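Local coordinates for fiber protein 2 (Fowl adenovirus 1, PDB 2VTW) that forms the short fibre spikes at the capsid vertices and, through its trimeric C-terminal head domain, probably attaches the virion to a receptor on the host cell, at the interface of chains A and B. Numbering follows the deposited sequence. Chains: chain A/B, Fiber protein 2.

Contact 1: the interface of chains A and B. Residues chain A 4-5, 38, 40; chain B 3-4, 40-41.
A:Val4 meets B:Thr40 and B:Met41 where two head domains of the adenovirus fibre trimer come together. The head is a beta-structured domain at the C-terminal end of the fibre. A:Val4 lies at the start of strand 4-10 and hides 55 Å² against chain B. Its CG1 branch does the touching. With CG1 anti to the backbone N (chi1 -176°), this methyl turns to chain B and lies 3.5 Å from the methyl CG2 of B:Thr40. The two side chains meet at a slant. The CG2 branch of A:Val4 stays farther off, 4.4 Å from CG2 of B:Val4.

B:Thr40, the last residue of strand 28-40, hides 49 Å². It presents its methyl rather than its hydroxyl. The same CG2 lies 3.5 Å from the hydroxyl OG1 of A:Thr40, a van der Waals contact between equivalent residues placed in unequal surroundings. A:Ile38 comes in at about a right angle to B:Thr40. Its CG1 arm sits between the backbone N and the carbonyl carbon (chi1 64°) and carries CD1 to within 3.7 Å of CB of B:Thr40.

B:Met41 follows in the turn between strands 28-40 and 43-53. Its side chain runs past A:Val4 in the opposite direction, and CE ends 3.6 Å from the carbonyl O of A:Val4. CE also touches CG1 of A:Val4 at 3.9 Å. The sulfur SD lies 4.0 Å from CA of A:Ala5, against the backbone of strand 4-10.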
loop_
_atom_site.group_PDB
_atom_site.type_symbol
_atom_site.label_atom_id
_atom_site.label_comp_id
_atom_site.label_asym_id
_atom_site.label_seq_id
_atom_site.Cartn_x
_atom_site.Cartn_y
_atom_site.Cartn_z
ATOM N N VAL A 4 -11.569 17.201 -1.114
ATOM C CA VAL A 4 -10.593 16.495 -1.958
ATOM C C VAL A 4 -9.846 17.482 -2.870
ATOM O O VAL A 4 -10.472 18.354 -3.472
ATOM C CB VAL A 4 -11.293 15.417 -2.826
ATOM C CG1 VAL A 4 -10.241 14.637 -3.619
ATOM C CG2 VAL A 4 -12.136 14.478 -1.959
ATOM N N ALA A 5 -8.519 17.369 -2.941
ATOM C CA ALA A 5 -7.671 18.203 -3.791
ATOM C C ALA A 5 -6.542 17.357 -4.399
ATOM O O ALA A 5 -6.174 16.341 -3.832
ATOM C CB ALA A 5 -7.076 19.368 -3.007
ATOM N N ILE A 38 -3.016 13.366 -4.041
ATOM C CA ILE A 38 -4.370 13.752 -3.672
ATOM C C ILE A 38 -4.441 13.892 -2.141
ATOM O O ILE A 38 -3.733 13.176 -1.407
ATOM C CB ILE A 38 -5.491 12.796 -4.242
ATOM C CG1 ILE A 38 -5.366 11.399 -3.669
ATOM C CG2 ILE A 38 -5.491 12.774 -5.850
ATOM C CD1 ILE A 38 -6.664 10.543 -3.694
ATOM N N THR A 40 -7.366 13.663 0.549
ATOM C CA THR A 40 -8.746 13.312 0.815
ATOM C C THR A 40 -8.947 13.490 2.303
ATOM O O THR A 40 -8.526 12.650 3.104
ATOM C CB THR A 40 -9.065 11.811 0.436
ATOM O OG1 THR A 40 -8.722 11.571 -0.920
ATOM C CG2 THR A 40 -10.531 11.485 0.594
ATOM N N SER B 3 -16.193 14.428 -7.798
ATOM C CA SER B 3 -14.755 14.227 -7.839
ATOM C C SER B 3 -14.318 12.790 -7.396
ATOM O O SER B 3 -13.130 12.425 -7.482
ATOM C CB SER B 3 -14.118 15.247 -6.927
ATOM O OG SER B 3 -14.710 15.117 -5.640
ATOM N N VAL B 4 -15.290 12.027 -6.916
ATOM C CA VAL B 4 -15.129 10.637 -6.444
ATOM C C VAL B 4 -16.191 9.747 -7.091
ATOM O O VAL B 4 -17.350 10.121 -7.176
ATOM C CB VAL B 4 -15.297 10.512 -4.891
ATOM C CG1 VAL B 4 -15.135 9.045 -4.453
ATOM C CG2 VAL B 4 -14.287 11.398 -4.161
ATOM N N THR B 40 -10.630 8.750 -7.041
ATOM C CA THR B 40 -10.685 10.001 -6.280
ATOM C C THR B 40 -9.846 10.980 -7.066
ATOM O O THR B 40 -8.624 10.887 -7.062
ATOM C CB THR B 40 -10.132 9.881 -4.813
ATOM O OG1 THR B 40 -10.689 8.730 -4.171
ATOM C CG2 THR B 40 -10.453 11.148 -3.975
ATOM N N MET B 41 -10.536 11.866 -7.793
ATOM C CA MET B 41 -9.908 12.978 -8.525
ATOM C C MET B 41 -8.642 12.551 -9.284
ATOM O O MET B 41 -7.591 13.182 -9.181
ATOM C CB MET B 41 -9.612 14.134 -7.553
ATOM C CG MET B 41 -9.371 15.496 -8.230
ATOM S SD MET B 41 -9.479 16.916 -7.069
ATOM C CE MET B 41 -11.219 16.912 -6.668
#

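Contact 2: the interface of chains A and B. Residues chain A 36, 47, 49, 191; chain B 43, 195-197.
B:Pro197 presses its ring against A:Gln36, A:Ser47 and A:Tyr49, and hides 64 Å² of surface. It ends strand 185-197 of one fibre head and meets strands 28-40 and 43-53 of the next. From CB outward, the ring atoms meet a series of chain A groups. CB lies 3.4 Å from OE1, the side-chain amide oxygen of A:Gln36, and 3.9 Å from its nitrogen NE2. CG lies 3.5 Å from the hydroxyl OG of A:Ser47. CD closes the ring beside the same OG and lies 3.8 Å from the phenol OH of A:Tyr49. The proline ring is therefore bordered by oxygen atoms from three side chains.

The side chain of A:Gln36 crosses the proline at about a right angle. A:Ser47 holds OG anti to the backbone N (chi1 172°), which brings the hydroxyl to the ring. A:Tyr49 approaches from the opposite direction to the proline. One face of its ring is covered toward the rim by CA of A:Pro191, 3.7 Å above the plane. A:Pro191 follows a cis peptide bond and also borders B:Cys196 and B:Pro197 more loosely.

B:Met43 adds a second apolar group. Its chain bends at chi2 and chi3 (69° and 75°), and CE comes 3.4 Å from the backbone O of A:Gln36. The same methyl rests 3.6 Å from CB of A:Ser47. Proline and methionine together fit chain B against two strands of chain A, and so help hold neighbouring heads together in the homotrimer.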
loop_
_atom_site.group_PDB
_atom_site.type_symbol
_atom_site.label_atom_id
_atom_site.label_comp_id
_atom_site.label_asym_id
_atom_site.label_seq_id
_atom_site.Cartn_x
_atom_site.Cartn_y
_atom_site.Cartn_z
ATOM N N GLN A 36 1.999 12.799 -8.629
ATOM C CA GLN A 36 0.561 13.049 -8.603
ATOM C C GLN A 36 0.112 12.750 -7.187
ATOM O O GLN A 36 0.257 11.606 -6.726
ATOM C CB GLN A 36 -0.160 12.147 -9.598
ATOM C CG GLN A 36 0.137 12.495 -11.081
ATOM C CD GLN A 36 -0.363 11.457 -12.050
ATOM O OE1 GLN A 36 0.284 10.430 -12.226
ATOM N NE2 GLN A 36 -1.519 11.705 -12.677
ATOM N N SER A 47 1.569 9.498 -5.575
ATOM C CA SER A 47 2.055 8.600 -6.637
ATOM C C SER A 47 3.238 9.242 -7.342
ATOM O O SER A 47 3.144 10.375 -7.830
ATOM C CB SER A 47 0.950 8.286 -7.639
ATOM O OG SER A 47 1.468 7.568 -8.752
ATOM N N TYR A 49 6.519 8.502 -10.149
ATOM C CA TYR A 49 7.428 7.813 -11.072
ATOM C C TYR A 49 8.783 8.540 -11.125
ATOM O O TYR A 49 8.832 9.779 -11.074
ATOM C CB TYR A 49 6.880 7.777 -12.477
ATOM C CG TYR A 49 5.584 7.033 -12.717
ATOM C CD1 TYR A 49 5.581 5.667 -13.065
ATOM C CD2 TYR A 49 4.380 7.693 -12.666
ATOM C CE1 TYR A 49 4.394 5.005 -13.330
ATOM C CE2 TYR A 49 3.218 7.049 -12.911
ATOM C CZ TYR A 49 3.216 5.708 -13.241
ATOM O OH TYR A 49 1.990 5.113 -13.487
ATOM N N PRO A 191 4.446 3.014 -10.658
ATOM C CA PRO A 191 4.195 4.107 -9.698
ATOM C C PRO A 191 4.517 3.690 -8.266
ATOM O O PRO A 191 4.142 2.594 -7.838
ATOM C CB PRO A 191 2.701 4.399 -9.860
ATOM C CG PRO A 191 2.112 3.148 -10.425
ATOM C CD PRO A 191 3.207 2.421 -11.164
ATOM N N MET B 43 -6.996 9.497 -9.074
ATOM C CA MET B 43 -6.223 8.416 -8.469
ATOM C C MET B 43 -7.127 7.177 -8.340
ATOM O O MET B 43 -8.214 7.232 -7.741
ATOM C CB MET B 43 -5.654 8.850 -7.125
ATOM C CG MET B 43 -4.593 7.903 -6.586
ATOM S SD MET B 43 -3.061 7.910 -7.525
ATOM C CE MET B 43 -2.392 9.527 -6.932
ATOM N N THR B 195 -3.033 0.923 -6.025
ATOM C CA THR B 195 -3.245 2.332 -6.377
ATOM C C THR B 195 -2.336 2.728 -7.549
ATOM O O THR B 195 -1.118 2.442 -7.558
ATOM C CB THR B 195 -2.981 3.258 -5.157
ATOM O OG1 THR B 195 -3.802 2.825 -4.050
ATOM C CG2 THR B 195 -3.319 4.748 -5.504
ATOM N N CYS B 196 -2.948 3.358 -8.539
ATOM C CA CYS B 196 -2.233 3.917 -9.686
ATOM C C CYS B 196 -2.984 5.147 -10.170
ATOM O O CYS B 196 -4.153 5.330 -9.827
ATOM C CB CYS B 196 -2.096 2.886 -10.837
ATOM S SG CYS B 196 -3.642 2.405 -11.515
ATOM N N PRO B 197 -2.297 6.029 -10.921
ATOM C CA PRO B 197 -3.018 7.137 -11.555
ATOM C C PRO B 197 -4.116 6.683 -12.507
ATOM O O PRO B 197 -3.914 5.753 -13.314
ATOM C CB PRO B 197 -1.918 7.893 -12.296
ATOM C CG PRO B 197 -0.630 7.509 -11.559
ATOM C CD PRO B 197 -0.859 6.077 -11.190
#

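Contact 1 and contact 2 are neighbouring parts of one subunit interface, with their C-alpha centres about 13 Å apart. On chain A, strand 28-40 runs through both. It gives A:Ile38 and A:Thr40 to contact 1 and A:Gln36 to contact 2. On chain B, contact 1 has the end of this strand and the turn after it. Contact 1 also draws in strand 4-10 of both chains, and contact 2 draws in strands 43-53 and 185-197 of both chains. The two chains give overlapping but not identical residues, in unlike surroundings, as expected in a homotrimer, where the same pairing can recur around the ring.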